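Local coordinates for malonate decarboxylase subunit alpha (PDB 6MPR), which probably moves the acyl carrier protein from acetyl to malonate, readying the substrate for decarboxylation within the malonate decarboxylase complex, at residues His319-Thr323 with Ser348-Gln354; Leu114-Phe118 with Tyr143-Arg149; Ile231-Thr236 with Gly322-Gly326. Residue numbers count along the deposited sequence, not the author numbering.

Interaction 1 of 3, residues His319-Thr323 with Ser348-Gln354; sequences HCFGT and SNRMMCQ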
ATOM      1  N   HIS A 319      -1.895 -12.101 -10.085  1.00  8.21           N
ATOM      2  CA  HIS A 319      -0.708 -11.676  -9.351  1.00 10.97           C
ATOM      3  C   HIS A 319      -0.728 -12.328  -7.973  1.00  7.27           C
ATOM      4  O   HIS A 319      -1.782 -12.401  -7.339  1.00 10.54           O
ATOM      5  CB  HIS A 319      -0.657 -10.154  -9.208  1.00  8.82           C
ATOM      6  CG  HIS A 319       0.666  -9.669  -8.721  1.00  8.94           C
ATOM      7  ND1 HIS A 319       0.913  -9.406  -7.390  1.00 10.54           N
ATOM      8  CD2 HIS A 319       1.846  -9.501  -9.367  1.00  8.52           C
ATOM      9  CE1 HIS A 319       2.177  -9.050  -7.244  1.00  7.97           C
ATOM     10  NE2 HIS A 319       2.768  -9.109  -8.427  1.00  8.51           N
ATOM     11  N   CYS A 320       0.435 -12.796  -7.505  1.00 10.57           N
ATOM     12  CA  CYS A 320       0.511 -13.729  -6.381  1.00  8.38           C
ATOM     13  C   CYS A 320       1.255 -13.135  -5.193  1.00  7.39           C
ATOM     14  O   CYS A 320       2.293 -12.492  -5.366  1.00 11.45           O
ATOM     15  CB  CYS A 320       1.237 -15.020  -6.774  1.00  7.26           C
ATOM     16  SG  CYS A 320       0.430 -15.971  -8.063  1.00  9.80           S
ATOM     17  N   PHE A 321       0.727 -13.405  -3.979  1.00  6.79           N
ATOM     18  CA  PHE A 321       1.437 -13.078  -2.746  1.00 12.08           C
ATOM     19  C   PHE A 321       2.615 -14.016  -2.505  1.00  9.81           C
ATOM     20  O   PHE A 321       3.612 -13.614  -1.894  1.00 10.57           O
ATOM     21  CB  PHE A 321       0.494 -13.175  -1.546  1.00 12.47           C
ATOM     22  CG  PHE A 321      -0.851 -12.543  -1.748  1.00 12.30           C
ATOM     23  CD1 PHE A 321      -1.041 -11.191  -1.511  1.00  9.88           C
ATOM     24  CD2 PHE A 321      -1.929 -13.311  -2.150  1.00 11.06           C
ATOM     25  CE1 PHE A 321      -2.293 -10.614  -1.663  1.00  8.81           C
ATOM     26  CE2 PHE A 321      -3.186 -12.746  -2.312  1.00 11.62           C
ATOM     27  CZ  PHE A 321      -3.371 -11.398  -2.084  1.00  9.69           C
ATOM     28  N   GLY A 322       2.503 -15.257  -2.970  1.00  9.44           N
ATOM     29  CA  GLY A 322       3.466 -16.320  -2.766  1.00  8.59           C
ATOM     30  C   GLY A 322       3.200 -17.427  -3.762  1.00 13.90           C
ATOM     31  O   GLY A 322       2.349 -17.300  -4.643  1.00 13.14           O
ATOM     32  N   THR A 323       3.925 -18.527  -3.604  1.00 12.48           N
ATOM     33  CA  THR A 323       3.753 -19.701  -4.450  1.00 16.84           C
ATOM     34  C   THR A 323       2.618 -20.574  -3.916  1.00  9.83           C
ATOM     35  O   THR A 323       1.917 -20.226  -2.961  1.00 10.84           O
ATOM     36  CB  THR A 323       5.054 -20.511  -4.502  1.00 19.27           C
ATOM     37  OG1 THR A 323       4.997 -21.421  -5.596  1.00 20.07           O
ATOM     38  CG2 THR A 323       5.249 -21.323  -3.203  1.00 17.11           C
ATOM     39  N   SER A 348       6.395 -13.974  -7.044  1.00 12.58           N
ATOM     40  CA  SER A 348       5.430 -13.434  -6.106  1.00  9.85           C
ATOM     41  C   SER A 348       5.984 -12.154  -5.496  1.00  9.62           C
ATOM     42  O   SER A 348       7.177 -11.852  -5.580  1.00  9.94           O
ATOM     43  CB  SER A 348       5.126 -14.437  -5.006  1.00 12.01           C
ATOM     44  OG  SER A 348       6.326 -14.885  -4.418  1.00 12.23           O
ATOM     45  N   ASN A 349       5.090 -11.386  -4.887  1.00  9.93           N
ATOM     46  CA  ASN A 349       5.499 -10.157  -4.229  1.00  8.98           C
ATOM     47  C   ASN A 349       4.348  -9.795  -3.293  1.00 10.54           C
ATOM     48  O   ASN A 349       3.358  -9.221  -3.743  1.00  8.67           O
ATOM     49  CB  ASN A 349       5.775  -9.068  -5.261  1.00  8.95           C
ATOM     50  CG  ASN A 349       6.297  -7.783  -4.653  1.00 10.54           C
ATOM     51  OD1 ASN A 349       5.938  -7.418  -3.532  1.00 11.03           O
ATOM     52  ND2 ASN A 349       7.142  -7.072  -5.410  1.00  9.14           N
ATOM     53  N   ARG A 350       4.478 -10.152  -2.009  1.00  8.62           N
ATOM     54  CA  ARG A 350       3.329  -9.997  -1.112  1.00  8.96           C
ATOM     55  C   ARG A 350       2.971  -8.528  -0.917  1.00  9.93           C
ATOM     56  O   ARG A 350       1.783  -8.174  -0.891  1.00  8.59           O
ATOM     57  CB  ARG A 350       3.581 -10.691   0.239  1.00 11.49           C
ATOM     58  CG  ARG A 350       2.445 -10.439   1.268  1.00  8.89           C
ATOM     59  CD  ARG A 350       2.414 -11.484   2.390  1.00  8.51           C
ATOM     60  NE  ARG A 350       1.795 -12.730   1.933  1.00 12.49           N
ATOM     61  CZ  ARG A 350       2.437 -13.880   1.747  1.00 10.86           C
ATOM     62  NH1 ARG A 350       3.730 -13.973   2.008  1.00  9.51           N
ATOM     63  NH2 ARG A 350       1.784 -14.953   1.308  1.00 12.28           N
ATOM     64  N   MET A 351       3.968  -7.648  -0.812  1.00  8.19           N
ATOM     65  CA  MET A 351       3.659  -6.225  -0.666  0.56 10.07           C
ATOM     66  C   MET A 351       2.890  -5.700  -1.874  1.00  9.41           C
ATOM     67  O   MET A 351       1.868  -5.009  -1.726  1.00  7.71           O
ATOM     68  CB  MET A 351       4.931  -5.404  -0.455  0.56 11.10           C
ATOM     69  CG  MET A 351       4.628  -3.904  -0.457  0.56 10.64           C
ATOM     70  SD  MET A 351       5.603  -2.913   0.668  0.56 35.17           S
ATOM     71  CE  MET A 351       7.049  -2.538  -0.300  0.56 36.79           C
ATOM     72  N   MET A 352       3.359  -6.017  -3.086  1.00  9.03           N
ATOM     73  CA  MET A 352       2.698  -5.498  -4.283  1.00 10.84           C
ATOM     74  C   MET A 352       1.307  -6.089  -4.453  1.00 11.04           C
ATOM     75  O   MET A 352       0.358  -5.383  -4.836  1.00  8.91           O
ATOM     76  CB  MET A 352       3.571  -5.766  -5.510  1.00  8.08           C
ATOM     77  CG  MET A 352       3.028  -5.254  -6.841  1.00 11.66           C
ATOM     78  SD  MET A 352       4.236  -5.633  -8.141  1.00 16.05           S
ATOM     79  CE  MET A 352       5.484  -4.396  -7.782  1.00 12.55           C
ATOM     80  N   CYS A 353       1.165  -7.374  -4.144  1.00  8.53           N
ATOM     81  CA  CYS A 353      -0.119  -8.035  -4.304  1.00  9.54           C
ATOM     82  C   CYS A 353      -1.124  -7.535  -3.272  1.00  8.25           C
ATOM     83  O   CYS A 353      -2.288  -7.302  -3.600  1.00  8.95           O
ATOM     84  CB  CYS A 353       0.080  -9.543  -4.189  1.00  7.75           C
ATOM     85  SG  CYS A 353      -1.234 -10.515  -4.888  1.00 10.51           S
ATOM     86  N   GLN A 354      -0.694  -7.375  -2.014  1.00  7.91           N
ATOM     87  CA  GLN A 354      -1.583  -6.802  -0.999  1.00  9.73           C
ATOM     88  C   GLN A 354      -1.979  -5.372  -1.348  1.00  7.15           C
ATOM     89  O   GLN A 354      -3.136  -4.980  -1.159  1.00  8.55           O
ATOM     90  CB  GLN A 354      -0.909  -6.839   0.368  1.00 12.46           C
ATOM     91  CG  GLN A 354      -0.935  -8.195   1.050  1.00  9.85           C
ATOM     92  CD  GLN A 354      -2.291  -8.522   1.625  1.00  9.83           C
ATOM     93  OE1 GLN A 354      -3.003  -7.635   2.095  1.00  9.50           O
ATOM     94  NE2 GLN A 354      -2.662  -9.796   1.591  1.00 10.48           N
TER
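The chain leaves strand 317-319 at His319 and runs as a loop across the start of helix 350-359. The backbones come close, with CA atoms 4.0 Å apart for Phe321 and Arg350 and 4.8 Å for Gly322 and Ser348. One main-chain hydrogen bond joins them, Asn349 N to Cys320 O at 3.0 Å, and Ser348 CA adds a CA-H...O contact to the same Cys320 O at 3.4 Å. Asn349 is the N-cap of the helix: its OD1 takes a hydrogen bond from Met352 N at 3.0 Å, so the residue that donates to the loop also caps the helix. The loop thus ties the edge strand of the mixed second sheet to a helix start. One turn further on, Cys353 points back at the loop. Its SG lies over the face of the Phe321 ring, 3.4 Å from the centroid and 14° off the normal, a sulfur-aromatic contact, and accepts a hydrogen bond from His319 ND1 at 3.5 Å. Phe321 CD1 also packs on Cys353 CB at 3.3 Å. Met352 SD sits obliquely to the His319 ring, 3.8 Å from NE2. The Arg350 guanidinium turns one face to Phe321 O, its charge met by Glu179 and Asp180, while Ser348 OG bonds to Pro176 O. Across the dimer, Val151 of the second subunit packs on His319 and Met352.

Interaction 2 of 3, residues Leu114-Phe118 with Tyr143-Arg149; sequences LDFSF and YIELYSR
Strand 114-116 is extended and the chain turns a corner at Ser117; helix 143-149 crosses the strand at 129° between N-to-C directions, with the axes 9.6 Å apart at closest approach. The nearest CA pair is Ser117 and Tyr143, at 5.6 Å. At the start of the helix, Tyr143 (chi1 m) lays its ring along the corner: CD1 is 3.3 Å from Ser117 OG, and OH is 3.5 Å from Phe118 CB. Ser117 OG also comes within 3.2 Å of Tyr143 N, too poorly angled for a hydrogen bond; the Ser117 hydroxyl is hydrogen-bonded to His141 O instead. One turn on, Leu146 (t, p) points at the strand, with CD1 4.2 Å from Asp115 CB and CD2 4.1 Å from Phe116 CA. Arg149 (chi1 m) closes the segment. Its NH1 makes a long salt bridge of 3.9 Å to Asp115 OD1, and water 1 spans the gap, 2.7 Å from Asp115 OD1 and 3.0 Å from Arg149 NH1. Asp115 OD2 is also hydrogen-bonded to His91, and Arg149 NH2 forms a salt bridge with Asp153. The strand lies beside edge strand 136-140, from which the chain enters this helix: a helix packed on a parallel sheet, as in Rossmann-like alpha/beta folds.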
ATOM      1  N   LEU A 114       7.170  -8.272  20.774  1.00 11.30           N
ATOM      2  CA  LEU A 114       6.722  -8.847  19.512  1.00 11.82           C
ATOM      3  C   LEU A 114       5.773  -7.893  18.808  1.00 13.39           C
ATOM      4  O   LEU A 114       4.793  -7.440  19.404  1.00 14.21           O
ATOM      5  CB  LEU A 114       6.027 -10.194  19.734  1.00 13.70           C
ATOM      6  CG  LEU A 114       5.417 -10.820  18.473  1.00 10.07           C
ATOM      7  CD1 LEU A 114       6.531 -11.228  17.471  1.00 10.01           C
ATOM      8  CD2 LEU A 114       4.540 -12.007  18.848  1.00 11.70           C
ATOM      9  N   ASP A 115       6.079  -7.580  17.547  1.00 10.85           N
ATOM     10  CA  ASP A 115       5.145  -6.946  16.623  1.00  8.22           C
ATOM     11  C   ASP A 115       4.933  -7.913  15.471  1.00 13.81           C
ATOM     12  O   ASP A 115       5.911  -8.395  14.889  1.00 10.76           O
ATOM     13  CB  ASP A 115       5.670  -5.606  16.101  1.00  9.17           C
ATOM     14  CG  ASP A 115       5.443  -4.474  17.087  1.00 17.32           C
ATOM     15  OD1 ASP A 115       4.284  -4.019  17.234  1.00 14.02           O
ATOM     16  OD2 ASP A 115       6.414  -4.057  17.745  1.00 16.02           O
ATOM     17  N   PHE A 116       3.672  -8.215  15.155  1.00 12.37           N
ATOM     18  CA  PHE A 116       3.390  -9.256  14.168  1.00 10.74           C
ATOM     19  C   PHE A 116       2.091  -8.958  13.435  1.00 12.69           C
ATOM     20  O   PHE A 116       1.365  -8.014  13.766  1.00 11.76           O
ATOM     21  CB  PHE A 116       3.338 -10.661  14.803  1.00  7.70           C
ATOM     22  CG  PHE A 116       2.092 -10.937  15.628  1.00 11.02           C
ATOM     23  CD1 PHE A 116       1.926 -10.362  16.878  1.00 13.70           C
ATOM     24  CD2 PHE A 116       1.117 -11.809  15.163  1.00 10.78           C
ATOM     25  CE1 PHE A 116       0.789 -10.637  17.650  1.00 15.24           C
ATOM     26  CE2 PHE A 116      -0.016 -12.085  15.911  1.00 12.49           C
ATOM     27  CZ  PHE A 116      -0.192 -11.486  17.152  1.00 12.46           C
ATOM     28  N   SER A 117       1.821  -9.769  12.406  1.00 10.09           N
ATOM     29  CA  SER A 117       0.573  -9.682  11.651  1.00  8.89           C
ATOM     30  C   SER A 117      -0.281 -10.939  11.730  1.00 15.01           C
ATOM     31  O   SER A 117      -1.492 -10.842  11.981  1.00 12.09           O
ATOM     32  CB  SER A 117       0.861  -9.341  10.186  1.00  9.94           C
ATOM     33  OG  SER A 117      -0.355  -9.281   9.451  1.00 11.18           O
ATOM     34  N   PHE A 118       0.282 -12.126  11.525  1.00 10.19           N
ATOM     35  CA  PHE A 118      -0.541 -13.330  11.540  1.00  9.18           C
ATOM     36  C   PHE A 118      -0.081 -14.313  12.609  1.00 11.81           C
ATOM     37  O   PHE A 118       1.116 -14.456  12.859  1.00 11.87           O
ATOM     38  CB  PHE A 118      -0.552 -14.030  10.175  1.00 13.78           C
ATOM     39  CG  PHE A 118      -1.428 -15.253  10.144  1.00 13.00           C
ATOM     40  CD1 PHE A 118      -2.810 -15.133  10.060  1.00 18.02           C
ATOM     41  CD2 PHE A 118      -0.873 -16.517  10.240  1.00 19.18           C
ATOM     42  CE1 PHE A 118      -3.614 -16.254  10.054  1.00 22.89           C
ATOM     43  CE2 PHE A 118      -1.680 -17.655  10.224  1.00 22.76           C
ATOM     44  CZ  PHE A 118      -3.046 -17.520  10.135  1.00 21.98           C
ATOM     45  N   TYR A 143      -0.461  -7.167   7.066  1.00 10.46           N
ATOM     46  CA  TYR A 143       0.900  -7.363   6.551  1.00  8.33           C
ATOM     47  C   TYR A 143       1.551  -6.065   6.078  1.00  9.71           C
ATOM     48  O   TYR A 143       2.633  -5.691   6.544  1.00  8.49           O
ATOM     49  CB  TYR A 143       0.916  -8.358   5.386  1.00  7.86           C
ATOM     50  CG  TYR A 143       0.643  -9.797   5.747  1.00  7.65           C
ATOM     51  CD1 TYR A 143       1.282 -10.411   6.821  1.00  8.71           C
ATOM     52  CD2 TYR A 143      -0.256 -10.545   4.992  1.00 13.42           C
ATOM     53  CE1 TYR A 143       1.022 -11.731   7.136  1.00  8.83           C
ATOM     54  CE2 TYR A 143      -0.519 -11.859   5.302  1.00 13.28           C
ATOM     55  CZ  TYR A 143       0.125 -12.447   6.358  1.00 13.39           C
ATOM     56  OH  TYR A 143      -0.136 -13.757   6.665  1.00 15.81           O
ATOM     57  N   ILE A 144       0.934  -5.385   5.108  1.00 13.31           N
ATOM     58  CA  ILE A 144       1.642  -4.244   4.539  1.00  8.74           C
ATOM     59  C   ILE A 144       1.668  -3.058   5.489  1.00  9.61           C
ATOM     60  O   ILE A 144       2.512  -2.175   5.326  1.00  9.03           O
ATOM     61  CB  ILE A 144       1.081  -3.810   3.172  1.00 10.87           C
ATOM     62  CG1 ILE A 144      -0.375  -3.362   3.287  1.00 10.25           C
ATOM     63  CG2 ILE A 144       1.278  -4.936   2.152  1.00 14.04           C
ATOM     64  CD1 ILE A 144      -0.909  -2.777   1.998  1.00 12.46           C
ATOM     65  N   GLU A 145       0.776  -3.017   6.486  1.00 10.69           N
ATOM     66  CA  GLU A 145       0.931  -2.058   7.582  1.00  9.94           C
ATOM     67  C   GLU A 145       2.217  -2.317   8.359  1.00 11.35           C
ATOM     68  O   GLU A 145       2.968  -1.383   8.679  1.00 10.12           O
ATOM     69  CB  GLU A 145      -0.298  -2.135   8.500  1.00  8.01           C
ATOM     70  CG  GLU A 145      -0.271  -1.254   9.740  1.00  8.43           C
ATOM     71  CD  GLU A 145      -1.419  -1.600  10.694  1.00 12.31           C
ATOM     72  OE1 GLU A 145      -1.673  -0.820  11.638  1.00 11.62           O
ATOM     73  OE2 GLU A 145      -2.040  -2.677  10.518  1.00 11.92           O
ATOM     74  N   LEU A 146       2.494  -3.584   8.667  1.00  8.53           N
ATOM     75  CA  LEU A 146       3.727  -3.903   9.377  1.00  7.54           C
ATOM     76  C   LEU A 146       4.943  -3.556   8.518  1.00 10.15           C
ATOM     77  O   LEU A 146       5.909  -2.969   9.020  1.00  8.92           O
ATOM     78  CB  LEU A 146       3.734  -5.384   9.795  1.00  7.50           C
ATOM     79  CG  LEU A 146       4.929  -5.868  10.626  1.00  8.01           C
ATOM     80  CD1 LEU A 146       4.968  -5.165  11.966  1.00 10.32           C
ATOM     81  CD2 LEU A 146       4.883  -7.373  10.844  1.00 12.20           C
ATOM     82  N   TYR A 147       4.917  -3.891   7.216  1.00  7.14           N
ATOM     83  CA  TYR A 147       6.057  -3.519   6.368  1.00  7.00           C
ATOM     84  C   TYR A 147       6.290  -2.014   6.396  1.00 10.58           C
ATOM     85  O   TYR A 147       7.436  -1.548   6.339  1.00 11.39           O
ATOM     86  CB  TYR A 147       5.860  -3.927   4.902  1.00 12.05           C
ATOM     87  CG  TYR A 147       5.448  -5.348   4.612  1.00 11.77           C
ATOM     88  CD1 TYR A 147       5.748  -6.382   5.482  1.00 11.24           C
ATOM     89  CD2 TYR A 147       4.754  -5.653   3.425  1.00  8.42           C
ATOM     90  CE1 TYR A 147       5.344  -7.675   5.214  1.00  7.85           C
ATOM     91  CE2 TYR A 147       4.343  -6.940   3.149  1.00 12.51           C
ATOM     92  CZ  TYR A 147       4.643  -7.947   4.044  1.00 13.06           C
ATOM     93  OH  TYR A 147       4.259  -9.238   3.787  1.00 13.40           O
ATOM     94  N   SER A 148       5.207  -1.237   6.421  1.00 10.06           N
ATOM     95  CA  SER A 148       5.334   0.212   6.321  0.52  9.14           C
ATOM     96  C   SER A 148       6.014   0.809   7.545  1.00  8.58           C
ATOM     97  O   SER A 148       6.674   1.842   7.428  1.00  8.25           O
ATOM     98  CB  SER A 148       3.960   0.848   6.118  0.52  8.61           C
ATOM     99  OG  SER A 148       3.262   0.935   7.349  0.52 10.02           O
ATOM    100  N   ARG A 149       5.862   0.183   8.712  1.00  8.47           N
ATOM    101  CA  ARG A 149       6.496   0.708   9.913  1.00 10.03           C
ATOM    102  C   ARG A 149       8.003   0.536   9.896  1.00  9.15           C
ATOM    103  O   ARG A 149       8.694   1.208  10.675  1.00  8.73           O
ATOM    104  CB  ARG A 149       5.903   0.029  11.148  1.00  8.45           C
ATOM    105  CG  ARG A 149       4.436   0.370  11.331  1.00  8.64           C
ATOM    106  CD  ARG A 149       3.925  -0.096  12.673  1.00  8.94           C
ATOM    107  NE  ARG A 149       4.481   0.699  13.766  1.00 10.18           N
ATOM    108  CZ  ARG A 149       4.312   0.411  15.054  1.00 17.61           C
ATOM    109  NH1 ARG A 149       3.652  -0.679  15.418  1.00 10.87           N
ATOM    110  NH2 ARG A 149       4.838   1.192  15.986  1.00 14.64           N
TER
HETATM  111  O   HOH W   1       3.704  -1.599  18.250  1.00 17.21           O

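Interaction 3 of 3, residues Ile231-Thr236 with Gly322-Gly326; sequences IEPLFT and GTELG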
ATOM      1  N   ILE A 231       8.334 -24.859   4.248  1.00 14.79           N
ATOM      2  CA  ILE A 231       7.120 -24.255   3.704  1.00  9.57           C
ATOM      3  C   ILE A 231       6.067 -25.349   3.556  1.00 15.81           C
ATOM      4  O   ILE A 231       6.369 -26.453   3.100  1.00 18.44           O
ATOM      5  CB  ILE A 231       7.404 -23.537   2.365  1.00 12.00           C
ATOM      6  CG1 ILE A 231       6.115 -22.955   1.792  1.00 11.85           C
ATOM      7  CG2 ILE A 231       8.094 -24.455   1.357  1.00 19.48           C
ATOM      8  CD1 ILE A 231       6.364 -22.006   0.625  1.00 15.32           C
ATOM      9  N   GLU A 232       4.803 -25.028   3.970  1.00 13.49           N
ATOM     10  CA  GLU A 232       3.610 -25.880   3.921  1.00 18.73           C
ATOM     11  C   GLU A 232       2.686 -25.477   2.785  1.00 14.51           C
ATOM     12  O   GLU A 232       2.656 -24.317   2.383  1.00 16.62           O
ATOM     13  CB  GLU A 232       2.788 -25.764   5.209  1.00 20.13           C
ATOM     14  CG  GLU A 232       3.466 -26.045   6.484  1.00 28.20           C
ATOM     15  CD  GLU A 232       2.450 -26.040   7.611  1.00 27.76           C
ATOM     16  OE1 GLU A 232       1.646 -26.994   7.682  1.00 32.63           O
ATOM     17  OE2 GLU A 232       2.426 -25.068   8.387  1.00 27.59           O
ATOM     18  N   PRO A 233       1.846 -26.405   2.285  1.00 15.78           N
ATOM     19  CA  PRO A 233       0.806 -26.017   1.328  1.00 14.67           C
ATOM     20  C   PRO A 233      -0.379 -25.387   2.031  1.00 14.77           C
ATOM     21  O   PRO A 233      -1.307 -26.088   2.447  1.00 29.50           O
ATOM     22  CB  PRO A 233       0.418 -27.350   0.662  1.00 10.72           C
ATOM     23  CG  PRO A 233       0.702 -28.376   1.708  1.00 23.01           C
ATOM     24  CD  PRO A 233       1.903 -27.866   2.480  1.00 20.74           C
ATOM     25  N   LEU A 234      -0.373 -24.068   2.155  1.00 11.99           N
ATOM     26  CA  LEU A 234      -1.414 -23.362   2.886  1.00 12.46           C
ATOM     27  C   LEU A 234      -2.521 -22.820   1.989  1.00 15.64           C
ATOM     28  O   LEU A 234      -3.504 -22.279   2.512  1.00 16.59           O
ATOM     29  CB  LEU A 234      -0.791 -22.211   3.681  1.00 17.17           C
ATOM     30  CG  LEU A 234       0.282 -22.627   4.694  1.00 20.07           C
ATOM     31  CD1 LEU A 234       0.925 -21.392   5.307  1.00 22.59           C
ATOM     32  CD2 LEU A 234      -0.309 -23.532   5.780  1.00 21.81           C
ATOM     33  N   PHE A 235      -2.402 -22.957   0.662  1.00 13.25           N
ATOM     34  CA  PHE A 235      -3.354 -22.352  -0.266  1.00 14.85           C
ATOM     35  C   PHE A 235      -4.003 -23.401  -1.155  1.00 14.35           C
ATOM     36  O   PHE A 235      -4.436 -23.115  -2.276  1.00 15.25           O
ATOM     37  CB  PHE A 235      -2.674 -21.238  -1.068  1.00 13.43           C
ATOM     38  CG  PHE A 235      -2.370 -20.042  -0.214  1.00 15.70           C
ATOM     39  CD1 PHE A 235      -1.206 -19.990   0.532  1.00 11.57           C
ATOM     40  CD2 PHE A 235      -3.305 -19.031  -0.063  1.00 17.57           C
ATOM     41  CE1 PHE A 235      -0.954 -18.913   1.355  1.00 14.13           C
ATOM     42  CE2 PHE A 235      -3.063 -17.960   0.773  1.00 22.95           C
ATOM     43  CZ  PHE A 235      -1.881 -17.903   1.483  1.00 19.44           C
ATOM     44  N   THR A 236      -4.108 -24.618  -0.625  1.00 14.67           N
ATOM     45  CA  THR A 236      -4.729 -25.743  -1.301  1.00 12.13           C
ATOM     46  C   THR A 236      -5.898 -26.228  -0.460  1.00 14.85           C
ATOM     47  O   THR A 236      -5.744 -26.482   0.743  1.00 16.06           O
ATOM     48  CB  THR A 236      -3.713 -26.873  -1.525  1.00 10.80           C
ATOM     49  OG1 THR A 236      -2.593 -26.357  -2.255  1.00 16.14           O
ATOM     50  CG2 THR A 236      -4.342 -28.030  -2.296  1.00 13.15           C
ATOM     51  N   GLY A 322       2.503 -15.257  -2.970  1.00  9.44           N
ATOM     52  CA  GLY A 322       3.466 -16.320  -2.766  1.00  8.59           C
ATOM     53  C   GLY A 322       3.200 -17.427  -3.762  1.00 13.90           C
ATOM     54  O   GLY A 322       2.349 -17.300  -4.643  1.00 13.14           O
ATOM     55  N   THR A 323       3.925 -18.527  -3.604  1.00 12.48           N
ATOM     56  CA  THR A 323       3.753 -19.701  -4.450  1.00 16.84           C
ATOM     57  C   THR A 323       2.618 -20.574  -3.916  1.00  9.83           C
ATOM     58  O   THR A 323       1.917 -20.226  -2.961  1.00 10.84           O
ATOM     59  CB  THR A 323       5.054 -20.511  -4.502  1.00 19.27           C
ATOM     60  OG1 THR A 323       4.997 -21.421  -5.596  1.00 20.07           O
ATOM     61  CG2 THR A 323       5.249 -21.323  -3.203  1.00 17.11           C
ATOM     62  N   GLU A 324       2.412 -21.726  -4.550  1.00 10.32           N
ATOM     63  CA  GLU A 324       1.782 -22.847  -3.856  1.00 13.70           C
ATOM     64  C   GLU A 324       2.533 -24.111  -4.232  1.00 12.79           C
ATOM     65  O   GLU A 324       2.907 -24.293  -5.395  1.00 12.22           O
ATOM     66  CB  GLU A 324       0.280 -23.012  -4.158  1.00 10.30           C
ATOM     67  CG  GLU A 324      -0.350 -24.255  -3.504  1.00 12.80           C
ATOM     68  CD  GLU A 324      -0.213 -24.287  -1.961  1.00 22.40           C
ATOM     69  OE1 GLU A 324       0.879 -24.055  -1.402  1.00 25.61           O
ATOM     70  OE2 GLU A 324      -1.214 -24.568  -1.292  1.00 20.10           O
ATOM     71  N   LEU A 325       2.795 -24.956  -3.235  1.00 10.64           N
ATOM     72  CA  LEU A 325       3.582 -26.159  -3.470  1.00 10.96           C
ATOM     73  C   LEU A 325       2.892 -27.070  -4.480  1.00 11.14           C
ATOM     74  O   LEU A 325       1.676 -27.285  -4.428  1.00 14.66           O
ATOM     75  CB  LEU A 325       3.809 -26.914  -2.160  1.00 15.27           C
ATOM     76  CG  LEU A 325       4.591 -26.191  -1.068  1.00 19.79           C
ATOM     77  CD1 LEU A 325       4.856 -27.187   0.037  1.00 19.23           C
ATOM     78  CD2 LEU A 325       5.897 -25.606  -1.619  1.00 26.58           C
ATOM     79  N   GLY A 326       3.687 -27.613  -5.400  1.00 11.54           N
ATOM     80  CA  GLY A 326       3.158 -28.438  -6.467  1.00 13.22           C
ATOM     81  C   GLY A 326       2.630 -27.690  -7.671  1.00 14.07           C
ATOM     82  O   GLY A 326       2.328 -28.327  -8.684  1.00 15.09           O
TER
HETATM   83  O   HOH W   2       1.764 -22.480   0.726  1.00 22.84           O
HETATM   84  O   HOH W   3      -0.998 -28.105  -3.368  1.00 16.41           O
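Neither segment is helix or strand; an apolar patch, the Glu324 carboxylate and two waters join them. Ile231 starts the contact: CD1 touches Thr323 CG2 at 4.0 Å, and CG2 meets Leu325 CD2 at 3.9 Å. The CA-to-CB bond of Glu232 points away. Pro233 CD extends the apolar patch, 3.9 Å from Leu325 CD1; on the polar side its CA comes 3.4 Å from Glu324 OE1. The backbone of Leu234 is linked through water 2, which accepts from Leu234 N at 3.0 Å and donates to Glu324 OE1 at 2.8 Å. Next, Phe235 N hydrogen-bonds to Glu324 OE2 at 2.8 Å, while its ring leads away toward Asn68, Gln69 and Asn301. Thr236 OG1 donates to Glu324 OE2 at a very short 2.5 Å and also accepts from water 3, which reaches Leu325 O at 3.0 Å. With Leu325 N 2.8 Å from Glu324 OE1, each carboxylate oxygen receives two hydrogen bonds, which is consistent with a charged glutamate holding the Phe235 amide and the Thr236 hydroxyl.

Overall arrangement
Along the chain interaction 2 comes first and closes before the others open; interaction 3 then begins in the loop after strand 221-224, and its second segment overlaps the first segment of interaction 1 at Gly322 and Thr323. Interaction 2 belongs to the first, parallel sheet, while the shared loop leaves edge strand 317-319 of the second sheet. Interactions 1 and 2 have centres about 15 Å apart and touch where helix 350-359 packs on helix 143-149, with Arg350 CD 3.2 Å from Tyr147 OH; both also meet the second subunit. Interactions 1 and 3 are about 13 Å apart by centres, interactions 2 and 3 about 21 Å. The two sheet regions thus meet at that helix pair and in interaction 3.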